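Local atomic coordinates of PLP-Dependent L-Arginine Hydroxylase MppP (Streptomyces wadayamensis, PDB entry 6C9B), a protein that acts as a pyridoxal 5'-phosphate-dependent oxidase on L-arginine, giving 4-hydroxy-2-ketoarginine and 2-ketoarginine as products. Residues B[69-74]-B[272-277]; B[102-107]-B[239-244]; B[226-231]-B[256-261]; B[329-334]-B[366-371]. One frame throughout, in Å; residues are numbered along the deposited sequence.

Contact 1 (B[69-74]-B[272-277]); sequences FTLLGQ and GGLADL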
loop_
_atom_site.group_PDB
_atom_site.type_symbol
_atom_site.label_atom_id
_atom_site.label_comp_id
_atom_site.label_asym_id
_atom_site.label_seq_id
_atom_site.Cartn_x
_atom_site.Cartn_y
_atom_site.Cartn_z
ATOM N N PHE B 69 -20.740 -1.986 -1.858
ATOM C CA PHE B 69 -21.544 -0.778 -2.053
ATOM C C PHE B 69 -23.020 -1.033 -1.759
ATOM O O PHE B 69 -23.674 -0.218 -1.106
ATOM C CB PHE B 69 -21.373 -0.262 -3.475
ATOM C CG PHE B 69 -20.051 0.405 -3.721
ATOM C CD1 PHE B 69 -19.823 1.691 -3.277
ATOM C CD2 PHE B 69 -19.066 -0.232 -4.452
ATOM C CE1 PHE B 69 -18.622 2.311 -3.521
ATOM C CE2 PHE B 69 -17.859 0.387 -4.700
ATOM C CZ PHE B 69 -17.647 1.671 -4.228
ATOM N N THR B 70 -23.570 -2.151 -2.243
ATOM C CA THR B 70 -24.994 -2.403 -2.024
ATOM C C THR B 70 -25.281 -2.680 -0.555
ATOM O O THR B 70 -26.311 -2.242 -0.025
ATOM C CB THR B 70 -25.481 -3.570 -2.894
ATOM O OG1 THR B 70 -24.819 -4.772 -2.512
ATOM C CG2 THR B 70 -25.209 -3.294 -4.341
ATOM N N LEU B 71 -24.381 -3.400 0.122
ATOM C CA LEU B 71 -24.535 -3.638 1.553
ATOM C C LEU B 71 -24.794 -2.353 2.302
ATOM O O LEU B 71 -25.603 -2.320 3.243
ATOM C CB LEU B 71 -23.274 -4.294 2.116
ATOM C CG LEU B 71 -23.154 -4.399 3.642
ATOM C CD1 LEU B 71 -24.087 -5.467 4.147
ATOM C CD2 LEU B 71 -21.739 -4.719 4.078
ATOM N N LEU B 72 -24.105 -1.282 1.911
ATOM C CA LEU B 72 -24.136 -0.038 2.666
ATOM C C LEU B 72 -24.975 1.046 1.984
ATOM O O LEU B 72 -24.841 2.229 2.319
ATOM C CB LEU B 72 -22.703 0.439 2.924
ATOM C CG LEU B 72 -21.825 -0.548 3.723
ATOM C CD1 LEU B 72 -20.443 0.058 3.967
ATOM C CD2 LEU B 72 -22.459 -0.943 5.064
ATOM N N GLY B 73 -25.870 0.662 1.070
ATOM C CA GLY B 73 -26.885 1.562 0.563
ATOM C C GLY B 73 -26.428 2.409 -0.595
ATOM O O GLY B 73 -27.163 3.315 -1.013
ATOM N N GLN B 74 -25.242 2.150 -1.121
ATOM C CA GLN B 74 -24.629 3.024 -2.118
ATOM C C GLN B 74 -24.922 2.508 -3.522
ATOM O O GLN B 74 -24.020 2.220 -4.314
ATOM C CB GLN B 74 -23.130 3.133 -1.863
ATOM C CG GLN B 74 -22.769 3.583 -0.472
ATOM C CD GLN B 74 -23.540 4.817 -0.052
ATOM O OE1 GLN B 74 -23.368 5.898 -0.617
ATOM N NE2 GLN B 74 -24.415 4.658 0.905
ATOM N N GLY B 272 -27.043 -10.661 7.821
ATOM C CA GLY B 272 -27.282 -10.485 9.242
ATOM C C GLY B 272 -26.035 -10.095 10.014
ATOM O O GLY B 272 -26.121 -9.677 11.172
ATOM N N GLY B 273 -24.868 -10.234 9.386
ATOM C CA GLY B 273 -23.628 -9.889 10.057
ATOM C C GLY B 273 -23.526 -8.421 10.411
ATOM O O GLY B 273 -22.937 -8.067 11.440
ATOM N N LEU B 274 -24.092 -7.540 9.576
ATOM C CA LEU B 274 -23.932 -6.114 9.851
ATOM C C LEU B 274 -24.743 -5.715 11.077
ATOM O O LEU B 274 -24.257 -4.955 11.924
ATOM C CB LEU B 274 -24.323 -5.277 8.633
ATOM C CG LEU B 274 -23.845 -3.818 8.696
ATOM C CD1 LEU B 274 -22.325 -3.728 8.627
ATOM C CD2 LEU B 274 -24.443 -3.028 7.566
ATOM N N ALA B 275 -25.968 -6.238 11.198
ATOM C CA ALA B 275 -26.767 -5.977 12.389
ATOM C C ALA B 275 -26.061 -6.494 13.636
ATOM O O ALA B 275 -26.044 -5.821 14.675
ATOM C CB ALA B 275 -28.149 -6.611 12.240
ATOM N N ASP B 276 -25.448 -7.677 13.543
ATOM C CA ASP B 276 -24.698 -8.222 14.673
ATOM C C ASP B 276 -23.516 -7.329 15.026
ATOM O O ASP B 276 -23.185 -7.155 16.206
ATOM C CB ASP B 276 -24.205 -9.630 14.348
ATOM C CG ASP B 276 -25.341 -10.660 14.264
ATOM O OD1 ASP B 276 -26.493 -10.340 14.621
ATOM O OD2 ASP B 276 -25.072 -11.794 13.828
ATOM N N LEU B 277 -22.859 -6.768 14.010
ATOM C CA LEU B 277 -21.734 -5.878 14.269
ATOM C C LEU B 277 -22.209 -4.632 14.993
ATOM O O LEU B 277 -21.599 -4.203 15.975
ATOM C CB LEU B 277 -21.049 -5.502 12.958
ATOM C CG LEU B 277 -19.894 -4.514 13.072
ATOM C CD1 LEU B 277 -18.794 -5.043 14.010
ATOM C CD2 LEU B 277 -19.353 -4.235 11.689
#
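Leu274 reaches from helix 256-291 to the end of helix 57-71, where Leu71 and Leu72 receive it. One methyl does the touching: Leu274 CD2 lies 3.8 Å from Leu72 CD2, and the same Leu274 CD2 is 4.2 Å from Leu71 CD1. The side chains of Leu72 and Leu274 cross at about a right angle, so they meet at methyl ends instead of lying alongside each other. The CB of Leu274 already points toward the other segment, and with CG anti to the backbone N (chi1 -165°) CD2 comes up to both leucines; no hydrogen bond joins the two segments. Leu71 packs as well on Ala269 and Ala270 of that helix, while Leu72 touches Arg192 and His199.

Further out, the turn carrying both leucines is held by backbone bonds within the segment, and by Gln74, whose amide is also tied outside it. Gln74 N bonds to Phe69 O at 2.8 Å and Gly73 N to Thr70 O at 3.1 Å, with Gly73 at positive phi. Gln74 NE2 gives a nearly straight bond to Leu72 O (2.8 Å, 172°), approaching from 33° off the carbonyl plane, and it also bonds Tyr200 O. His202 N bonds Gln74 OE1, so both ends of the amide are held. The paired backbone bonds identify a Schellman motif closing helix 57-71; Leu71 in the last turn and Leu72 just after it face the long helix 256-291 of this aminotransferase-type fold.

Contact 2 (B[102-107]-B[239-244]); sequences SASVDR and IGLPVE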
loop_
_atom_site.group_PDB
_atom_site.type_symbol
_atom_site.label_atom_id
_atom_site.label_comp_id
_atom_site.label_asym_id
_atom_site.label_seq_id
_atom_site.Cartn_x
_atom_site.Cartn_y
_atom_site.Cartn_z
ATOM N N SER B 102 -2.355 18.074 -5.860
ATOM C CA SER B 102 -1.250 19.025 -5.874
ATOM C C SER B 102 -0.930 19.497 -7.284
ATOM O O SER B 102 -0.275 20.533 -7.443
ATOM C CB SER B 102 -0.002 18.409 -5.213
ATOM O OG SER B 102 0.688 17.528 -6.091
ATOM N N ALA B 103 -1.423 18.789 -8.309
ATOM C CA ALA B 103 -1.208 19.209 -9.692
ATOM C C ALA B 103 -1.926 20.511 -10.024
ATOM O O ALA B 103 -1.468 21.254 -10.900
ATOM C CB ALA B 103 -1.681 18.118 -10.658
ATOM N N SER B 104 -3.065 20.798 -9.375
ATOM C CA SER B 104 -3.876 21.942 -9.772
ATOM C C SER B 104 -4.501 22.700 -8.615
ATOM O O SER B 104 -5.198 23.685 -8.860
ATOM C CB SER B 104 -4.989 21.483 -10.713
ATOM O OG SER B 104 -5.790 20.496 -10.085
ATOM N N VAL B 105 -4.314 22.253 -7.377
ATOM C CA VAL B 105 -4.926 22.857 -6.206
ATOM C C VAL B 105 -3.820 23.304 -5.259
ATOM O O VAL B 105 -2.840 22.581 -5.057
ATOM C CB VAL B 105 -5.858 21.840 -5.524
ATOM C CG1 VAL B 105 -6.391 22.362 -4.206
ATOM C CG2 VAL B 105 -6.978 21.482 -6.482
ATOM N N ASP B 106 -4.004 24.467 -4.646
ATOM C CA ASP B 106 -3.076 24.996 -3.650
ATOM C C ASP B 106 -3.559 24.773 -2.210
ATOM O O ASP B 106 -2.730 24.545 -1.320
ATOM C CB ASP B 106 -2.858 26.502 -3.871
ATOM C CG ASP B 106 -2.041 26.795 -5.115
ATOM O OD1 ASP B 106 -1.116 26.012 -5.401
ATOM O OD2 ASP B 106 -2.330 27.804 -5.792
ATOM N N ARG B 107 -4.871 24.861 -1.949
ATOM C CA ARG B 107 -5.410 24.849 -0.584
ATOM C C ARG B 107 -6.623 23.925 -0.508
ATOM O O ARG B 107 -7.411 23.828 -1.460
ATOM C CB ARG B 107 -5.802 26.273 -0.131
ATOM C CG ARG B 107 -4.763 27.342 -0.431
ATOM C CD ARG B 107 -4.755 28.470 0.618
ATOM N NE ARG B 107 -6.089 28.951 0.941
ATOM C CZ ARG B 107 -6.434 29.509 2.099
ATOM N NH1 ARG B 107 -7.681 29.919 2.284
ATOM N NH2 ARG B 107 -5.547 29.648 3.076
ATOM N N ILE B 239 -13.597 14.623 -12.890
ATOM C CA ILE B 239 -12.828 14.995 -11.704
ATOM C C ILE B 239 -11.711 15.969 -12.071
ATOM O O ILE B 239 -11.417 16.904 -11.319
ATOM C CB ILE B 239 -12.313 13.726 -10.992
ATOM C CG1 ILE B 239 -11.526 14.066 -9.732
ATOM C CG2 ILE B 239 -11.397 12.914 -11.880
ATOM C CD1 ILE B 239 -12.260 14.929 -8.732
ATOM N N GLY B 240 -11.080 15.777 -13.229
ATOM C CA GLY B 240 -10.061 16.704 -13.697
ATOM C C GLY B 240 -8.791 16.725 -12.878
ATOM O O GLY B 240 -8.081 17.735 -12.854
ATOM N N LEU B 241 -8.490 15.633 -12.204
ATOM C CA LEU B 241 -7.261 15.383 -11.485
ATOM C C LEU B 241 -6.648 14.105 -12.026
ATOM O O LEU B 241 -7.388 13.196 -12.409
ATOM C CB LEU B 241 -7.502 15.184 -9.984
ATOM C CG LEU B 241 -8.296 16.258 -9.256
ATOM C CD1 LEU B 241 -8.655 15.738 -7.861
ATOM C CD2 LEU B 241 -7.525 17.548 -9.161
ATOM N N PRO B 242 -5.331 13.957 -11.968
ATOM C CA PRO B 242 -4.696 12.767 -12.565
ATOM C C PRO B 242 -4.692 11.534 -11.681
ATOM O O PRO B 242 -3.672 10.838 -11.589
ATOM C CB PRO B 242 -3.267 13.258 -12.839
ATOM C CG PRO B 242 -3.031 14.259 -11.767
ATOM C CD PRO B 242 -4.326 14.970 -11.592
ATOM N N VAL B 243 -5.827 11.222 -11.049
ATOM C CA VAL B 243 -5.872 10.096 -10.115
ATOM C C VAL B 243 -5.627 8.774 -10.842
ATOM O O VAL B 243 -5.017 7.861 -10.291
ATOM C CB VAL B 243 -7.205 10.064 -9.337
ATOM C CG1 VAL B 243 -7.273 11.250 -8.352
ATOM C CG2 VAL B 243 -8.420 10.041 -10.286
ATOM N N GLU B 244 -6.128 8.626 -12.068
ATOM C CA GLU B 244 -5.925 7.357 -12.764
ATOM C C GLU B 244 -4.455 7.119 -13.105
ATOM O O GLU B 244 -3.953 5.991 -12.994
ATOM C CB GLU B 244 -6.779 7.315 -14.030
ATOM C CG GLU B 244 -8.250 7.166 -13.724
ATOM C CD GLU B 244 -9.108 7.506 -14.919
ATOM O OE1 GLU B 244 -9.257 8.706 -15.240
ATOM O OE2 GLU B 244 -9.605 6.559 -15.546
HETATM O O HOH W 1 -5.422 18.439 -12.106
#
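Ala103 and Ser104 face Leu241 and Pro242 in a partly buried contact, with apolar touches and one water bridge between them. On the apolar side, Ala103 CB comes to 4.2 Å from Pro242 CD, a methyl set against the ring carbon next to the proline nitrogen. The closer approach is mixed in character: Leu241 CD2 lies 3.5 Å from Ser104 OG, a methyl against an oxygen. Leu241 has CG anti to the carbonyl carbon (chi1 -53°), and this brings its branched end nearer to the serine than its CB direction alone would suggest. The Leu241 side chain also touches Ser100 and Leu101 of helix 90-101 and Arg212 of strand 212-218.

The polar link is indirect. One water sits 2.9 Å from Ser104 OG and 2.9 Å from Gly240 O, donating to the carbonyl. No direct hydrogen bond crosses between the segments.

Backbone bonding shapes the 239-244 side. Pro242 is the centre of an inverse gamma turn, closed by a weak bond from Val243 N to Leu241 O, and it occupies the N-cap position of helix 243-250. Gly240, at positive phi, turns the chain just before it.

With 123 Å² buried in all and two of the four touching residues exposed, this is a light joint at the protein surface, in which a hydroxyl touched by a leucine methyl still has a water partner that ties it to the opposite backbone.

Contact 3 (B[226-231]-B[256-261]); sequences LDLKAG and PLILAL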
loop_
_atom_site.group_PDB
_atom_site.type_symbol
_atom_site.label_atom_id
_atom_site.label_comp_id
_atom_site.label_asym_id
_atom_site.label_seq_id
_atom_site.Cartn_x
_atom_site.Cartn_y
_atom_site.Cartn_z
ATOM N N LEU B 226 -7.563 -9.164 9.630
ATOM C CA LEU B 226 -6.099 -9.145 9.750
ATOM C C LEU B 226 -5.524 -8.130 8.784
ATOM O O LEU B 226 -4.484 -8.358 8.169
ATOM C CB LEU B 226 -5.474 -10.521 9.494
ATOM C CG LEU B 226 -5.999 -11.658 10.379
ATOM C CD1 LEU B 226 -5.418 -12.957 9.919
ATOM C CD2 LEU B 226 -5.648 -11.397 11.827
ATOM N N ASP B 227 -6.219 -7.005 8.652
ATOM C CA ASP B 227 -5.773 -5.903 7.805
ATOM C C ASP B 227 -5.755 -6.261 6.322
ATOM O O ASP B 227 -5.066 -5.599 5.537
ATOM C CB ASP B 227 -4.376 -5.424 8.225
ATOM C CG ASP B 227 -4.409 -4.475 9.405
ATOM O OD1 ASP B 227 -5.186 -4.719 10.356
ATOM O OD2 ASP B 227 -3.630 -3.495 9.386
ATOM N N LEU B 228 -6.461 -7.317 5.919
ATOM C CA LEU B 228 -6.674 -7.628 4.518
ATOM C C LEU B 228 -7.873 -6.809 4.067
ATOM O O LEU B 228 -8.973 -6.971 4.593
ATOM C CB LEU B 228 -6.918 -9.121 4.332
ATOM C CG LEU B 228 -5.713 -9.968 4.762
ATOM C CD1 LEU B 228 -6.157 -11.408 4.883
ATOM C CD2 LEU B 228 -4.544 -9.854 3.802
ATOM N N LYS B 229 -7.660 -5.911 3.118
ATOM C CA LYS B 229 -8.612 -4.836 2.905
ATOM C C LYS B 229 -8.333 -4.178 1.564
ATOM O O LYS B 229 -7.332 -4.463 0.901
ATOM C CB LYS B 229 -8.491 -3.801 4.017
ATOM C CG LYS B 229 -7.129 -3.082 4.003
ATOM C CD LYS B 229 -6.715 -2.503 5.321
ATOM C CE LYS B 229 -5.272 -1.998 5.226
ATOM N NZ LYS B 229 -4.912 -1.296 6.484
ATOM N N ALA B 230 -9.212 -3.256 1.199
ATOM C CA ALA B 230 -8.933 -2.361 0.087
ATOM C C ALA B 230 -9.494 -0.992 0.397
ATOM O O ALA B 230 -10.557 -0.856 1.020
ATOM C CB ALA B 230 -9.519 -2.861 -1.242
ATOM N N GLY B 231 -8.776 0.024 -0.078
ATOM C CA GLY B 231 -9.352 1.340 -0.240
ATOM C C GLY B 231 -9.932 1.411 -1.642
ATOM O O GLY B 231 -9.364 0.868 -2.592
ATOM N N PRO B 256 -6.596 -10.646 -6.092
ATOM C CA PRO B 256 -7.935 -11.228 -6.233
ATOM C C PRO B 256 -8.414 -11.923 -4.975
ATOM O O PRO B 256 -9.628 -11.971 -4.732
ATOM C CB PRO B 256 -7.774 -12.216 -7.400
ATOM C CG PRO B 256 -6.342 -12.509 -7.479
ATOM C CD PRO B 256 -5.650 -11.225 -7.052
ATOM N N LEU B 257 -7.501 -12.478 -4.169
ATOM C CA LEU B 257 -7.933 -13.151 -2.948
ATOM C C LEU B 257 -8.536 -12.160 -1.963
ATOM O O LEU B 257 -9.515 -12.475 -1.276
ATOM C CB LEU B 257 -6.764 -13.889 -2.297
ATOM C CG LEU B 257 -7.183 -14.747 -1.091
ATOM C CD1 LEU B 257 -7.934 -15.971 -1.555
ATOM C CD2 LEU B 257 -5.986 -15.184 -0.264
ATOM N N ILE B 258 -7.954 -10.960 -1.864
ATOM C CA ILE B 258 -8.512 -9.948 -0.977
ATOM C C ILE B 258 -9.868 -9.484 -1.484
ATOM O O ILE B 258 -10.806 -9.308 -0.701
ATOM C CB ILE B 258 -7.516 -8.786 -0.818
ATOM C CG1 ILE B 258 -6.301 -9.265 -0.059
ATOM C CG2 ILE B 258 -8.169 -7.577 -0.133
ATOM C CD1 ILE B 258 -5.187 -8.242 0.028
ATOM N N LEU B 259 -10.013 -9.326 -2.798
ATOM C CA LEU B 259 -11.307 -8.937 -3.343
ATOM C C LEU B 259 -12.344 -10.026 -3.107
ATOM O O LEU B 259 -13.502 -9.745 -2.768
ATOM C CB LEU B 259 -11.156 -8.644 -4.832
ATOM C CG LEU B 259 -10.306 -7.421 -5.170
ATOM C CD1 LEU B 259 -9.921 -7.433 -6.623
ATOM C CD2 LEU B 259 -11.055 -6.157 -4.793
ATOM N N ALA B 260 -11.935 -11.285 -3.261
ATOM C CA ALA B 260 -12.840 -12.389 -2.943
ATOM C C ALA B 260 -13.233 -12.354 -1.471
ATOM O O ALA B 260 -14.400 -12.558 -1.123
ATOM C CB ALA B 260 -12.185 -13.724 -3.293
ATOM N N LEU B 261 -12.273 -12.080 -0.588
ATOM C CA LEU B 261 -12.601 -11.984 0.829
ATOM C C LEU B 261 -13.587 -10.855 1.095
ATOM O O LEU B 261 -14.525 -11.019 1.884
ATOM C CB LEU B 261 -11.325 -11.797 1.657
ATOM C CG LEU B 261 -10.503 -13.041 1.938
ATOM C CD1 LEU B 261 -9.178 -12.656 2.561
ATOM C CD2 LEU B 261 -11.281 -13.947 2.894
#
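Ile258 projects from the first turns of helix 256-291 against Leu228 and the backbone of Lys229, and its two branches do different work. CG2 is anti to the backbone N and presses on the peptide chain, 3.4 Å from Lys229 O and 3.7 Å from Lys229 N. The other branch, CG1, extends onward and places CD1 4.2 Å from Leu228 CD2, the two side chains crossing at about a right angle.

Leu228 is forked between two helix residues. With its CG beside the backbone N (chi1 -62°), CD2 serves Ile258 while CD1 meets Leu261 CD1 at 4.0 Å, one turn further along the helix. The dimer partner closes this cluster: Leu228 of the second subunit packs on Leu257 and Ile258.

Lys229 directs its CB away from the helix. Its chain is nearly extended beyond CB, and NZ bonds the phosphate oxygen OP2 of the cofactor-bearing lysine at position 221.

The contact is therefore chemically two-sided. Hydrocarbon backs the loop at the subunit interface, while the lysine pointing the other way brings its NZ to the cofactor phosphate, whose negative charge it probably offsets.

Contact 4 (B[329-334]-B[366-371]); sequences HHVFAL and VQVLRT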
loop_
_atom_site.group_PDB
_atom_site.type_symbol
_atom_site.label_atom_id
_atom_site.label_comp_id
_atom_site.label_asym_id
_atom_site.label_seq_id
_atom_site.Cartn_x
_atom_site.Cartn_y
_atom_site.Cartn_z
ATOM N N HIS B 329 0.462 0.047 33.300
ATOM C CA HIS B 329 -0.330 -1.156 33.511
ATOM C C HIS B 329 -0.489 -1.971 32.236
ATOM O O HIS B 329 -1.354 -2.851 32.173
ATOM C CB HIS B 329 -1.702 -0.785 34.081
ATOM C CG HIS B 329 -1.622 -0.121 35.419
ATOM N ND1 HIS B 329 -1.146 1.163 35.586
ATOM C CD2 HIS B 329 -1.908 -0.580 36.660
ATOM C CE1 HIS B 329 -1.165 1.474 36.869
ATOM N NE2 HIS B 329 -1.622 0.432 37.544
ATOM N N HIS B 330 0.322 -1.687 31.221
ATOM C CA HIS B 330 0.324 -2.418 29.955
ATOM C C HIS B 330 -0.996 -2.289 29.197
ATOM O O HIS B 330 -1.360 -3.180 28.427
ATOM C CB HIS B 330 0.673 -3.891 30.180
ATOM C CG HIS B 330 1.925 -4.089 30.974
ATOM N ND1 HIS B 330 1.919 -4.316 32.334
ATOM C CD2 HIS B 330 3.227 -4.071 30.602
ATOM C CE1 HIS B 330 3.162 -4.441 32.763
ATOM N NE2 HIS B 330 3.975 -4.299 31.731
ATOM N N VAL B 331 -1.718 -1.185 29.403
ATOM C CA VAL B 331 -2.893 -0.824 28.608
ATOM C C VAL B 331 -2.491 0.318 27.696
ATOM O O VAL B 331 -1.884 1.292 28.156
ATOM C CB VAL B 331 -4.079 -0.413 29.494
ATOM C CG1 VAL B 331 -5.203 0.180 28.667
ATOM C CG2 VAL B 331 -4.563 -1.629 30.301
ATOM N N PHE B 332 -2.831 0.203 26.414
ATOM C CA PHE B 332 -2.432 1.197 25.414
ATOM C C PHE B 332 -3.648 1.818 24.745
ATOM O O PHE B 332 -4.305 1.183 23.910
ATOM C CB PHE B 332 -1.507 0.575 24.372
ATOM C CG PHE B 332 -0.179 0.185 24.926
ATOM C CD1 PHE B 332 0.864 1.096 24.958
ATOM C CD2 PHE B 332 0.027 -1.087 25.449
ATOM C CE1 PHE B 332 2.095 0.741 25.481
ATOM C CE2 PHE B 332 1.251 -1.437 25.972
ATOM C CZ PHE B 332 2.284 -0.523 25.992
ATOM N N ALA B 333 -3.898 3.095 25.050
ATOM C CA ALA B 333 -4.920 3.883 24.388
ATOM C C ALA B 333 -4.234 4.912 23.486
ATOM O O ALA B 333 -3.050 4.771 23.151
ATOM C CB ALA B 333 -5.839 4.518 25.437
ATOM N N LEU B 334 -4.985 5.916 23.047
ATOM C CA LEU B 334 -4.449 6.903 22.121
ATOM C C LEU B 334 -4.746 8.311 22.623
ATOM O O LEU B 334 -5.928 8.665 22.799
ATOM C CB LEU B 334 -5.059 6.666 20.743
ATOM C CG LEU B 334 -4.395 7.209 19.506
ATOM C CD1 LEU B 334 -3.010 6.647 19.406
ATOM C CD2 LEU B 334 -5.255 6.814 18.295
ATOM N N VAL B 366 -10.629 -0.851 30.434
ATOM C CA VAL B 366 -11.341 0.300 30.978
ATOM C C VAL B 366 -11.521 0.199 32.484
ATOM O O VAL B 366 -11.751 1.224 33.128
ATOM C CB VAL B 366 -12.703 0.504 30.292
ATOM C CG1 VAL B 366 -12.522 0.535 28.779
ATOM C CG2 VAL B 366 -13.704 -0.565 30.697
ATOM N N GLN B 367 -11.419 -0.997 33.078
ATOM C CA GLN B 367 -11.369 -1.053 34.533
ATOM C C GLN B 367 -10.061 -0.465 35.034
ATOM O O GLN B 367 -10.037 0.240 36.053
ATOM C CB GLN B 367 -11.543 -2.490 35.030
ATOM C CG GLN B 367 -12.963 -3.014 34.927
ATOM C CD GLN B 367 -13.963 -2.184 35.735
ATOM O OE1 GLN B 367 -13.660 -1.720 36.840
ATOM N NE2 GLN B 367 -15.159 -1.994 35.182
ATOM N N VAL B 368 -8.966 -0.739 34.317
ATOM C CA VAL B 368 -7.688 -0.107 34.625
ATOM C C VAL B 368 -7.805 1.400 34.484
ATOM O O VAL B 368 -7.329 2.156 35.338
ATOM C CB VAL B 368 -6.573 -0.662 33.716
ATOM C CG1 VAL B 368 -5.257 0.079 33.951
ATOM C CG2 VAL B 368 -6.373 -2.139 33.956
ATOM N N LEU B 369 -8.429 1.866 33.400
ATOM C CA LEU B 369 -8.589 3.301 33.227
ATOM C C LEU B 369 -9.394 3.897 34.376
ATOM O O LEU B 369 -9.064 4.977 34.879
ATOM C CB LEU B 369 -9.243 3.597 31.871
ATOM C CG LEU B 369 -9.496 5.066 31.526
ATOM C CD1 LEU B 369 -8.210 5.877 31.543
ATOM C CD2 LEU B 369 -10.176 5.175 30.172
ATOM N N ARG B 370 -10.439 3.197 34.826
ATOM C CA ARG B 370 -11.227 3.695 35.945
ATOM C C ARG B 370 -10.359 3.932 37.175
ATOM O O ARG B 370 -10.530 4.933 37.880
ATOM C CB ARG B 370 -12.352 2.721 36.279
ATOM C CG ARG B 370 -13.155 3.168 37.483
ATOM C CD ARG B 370 -14.390 2.339 37.687
ATOM N NE ARG B 370 -15.400 3.122 38.390
ATOM C CZ ARG B 370 -16.652 2.734 38.588
ATOM N NH1 ARG B 370 -17.069 1.556 38.137
ATOM N NH2 ARG B 370 -17.487 3.530 39.241
ATOM N N THR B 371 -9.433 3.019 37.459
ATOM C CA THR B 371 -8.572 3.177 38.626
ATOM C C THR B 371 -7.604 4.339 38.438
ATOM O O THR B 371 -7.503 5.222 39.297
ATOM C CB THR B 371 -7.817 1.878 38.895
ATOM O OG1 THR B 371 -8.749 0.791 39.003
ATOM C CG2 THR B 371 -7.021 1.985 40.189
#
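Gln367 O, in the helical turn that carries Val368 against His329 and Val331, is gripped twice by Thr371: by its N at 3.2 Å and by its OG1 at 3.3 Å. The two donors reach the oxygen from opposite faces of the carbonyl plane, OG1 tilted 25° from it.

Val368 makes the contact itself. Its CG1, anti to the backbone N (chi1 175°), lies 3.7 Å from His329 CB and 3.9 Å from His329 CG, so it meets the root of the histidine and approaches the ring obliquely. Val331 CG2 sits over the branch point, 4.1 Å from Val368 CB and equally near both its methyls, as the two valines slide past each other in opposite directions. Leu326 of helix 319-327 also touches Val368.

The polar side of His329 turns back to the helix before it, ND1 bonding Glu325 O. A Schellman motif follows, with Val331 N bonded to Leu326 O, His330 N to Gln327 O and His330 at positive phi; it turns the chain from helix 319-327 into strand 331-335.

Across the two segments the contact is thus purely van der Waals, one valine covering a buried valine and the aliphatic root of an exposed histidine, while the nearby hydrogen bonds stay on their own side of the contact, within the helix or the turn.

Contacts 1 and 3 share helix 256-291, contact 3 at its start and contact 1 further along, their centres about 17 Å apart. Contact 2 lies about 28 Å from contact 3, centre to centre, beside the ends of strands 107-112 and 231-235 of the seven-stranded sheet, and uses helix 243-250, the helix just before 256-291. Along the chain, contacts 2 and 3 are both nested within the loop closed by contact 1, and their segments alternate. Contact 4 follows all three, packing helix 359-372 on a strand of the smaller five-stranded sheet, its centre about 43 Å from that of contact 2. The long helix thus meets the cofactor-side loop at the subunit interface near its start and the end of helix 57-71 further along.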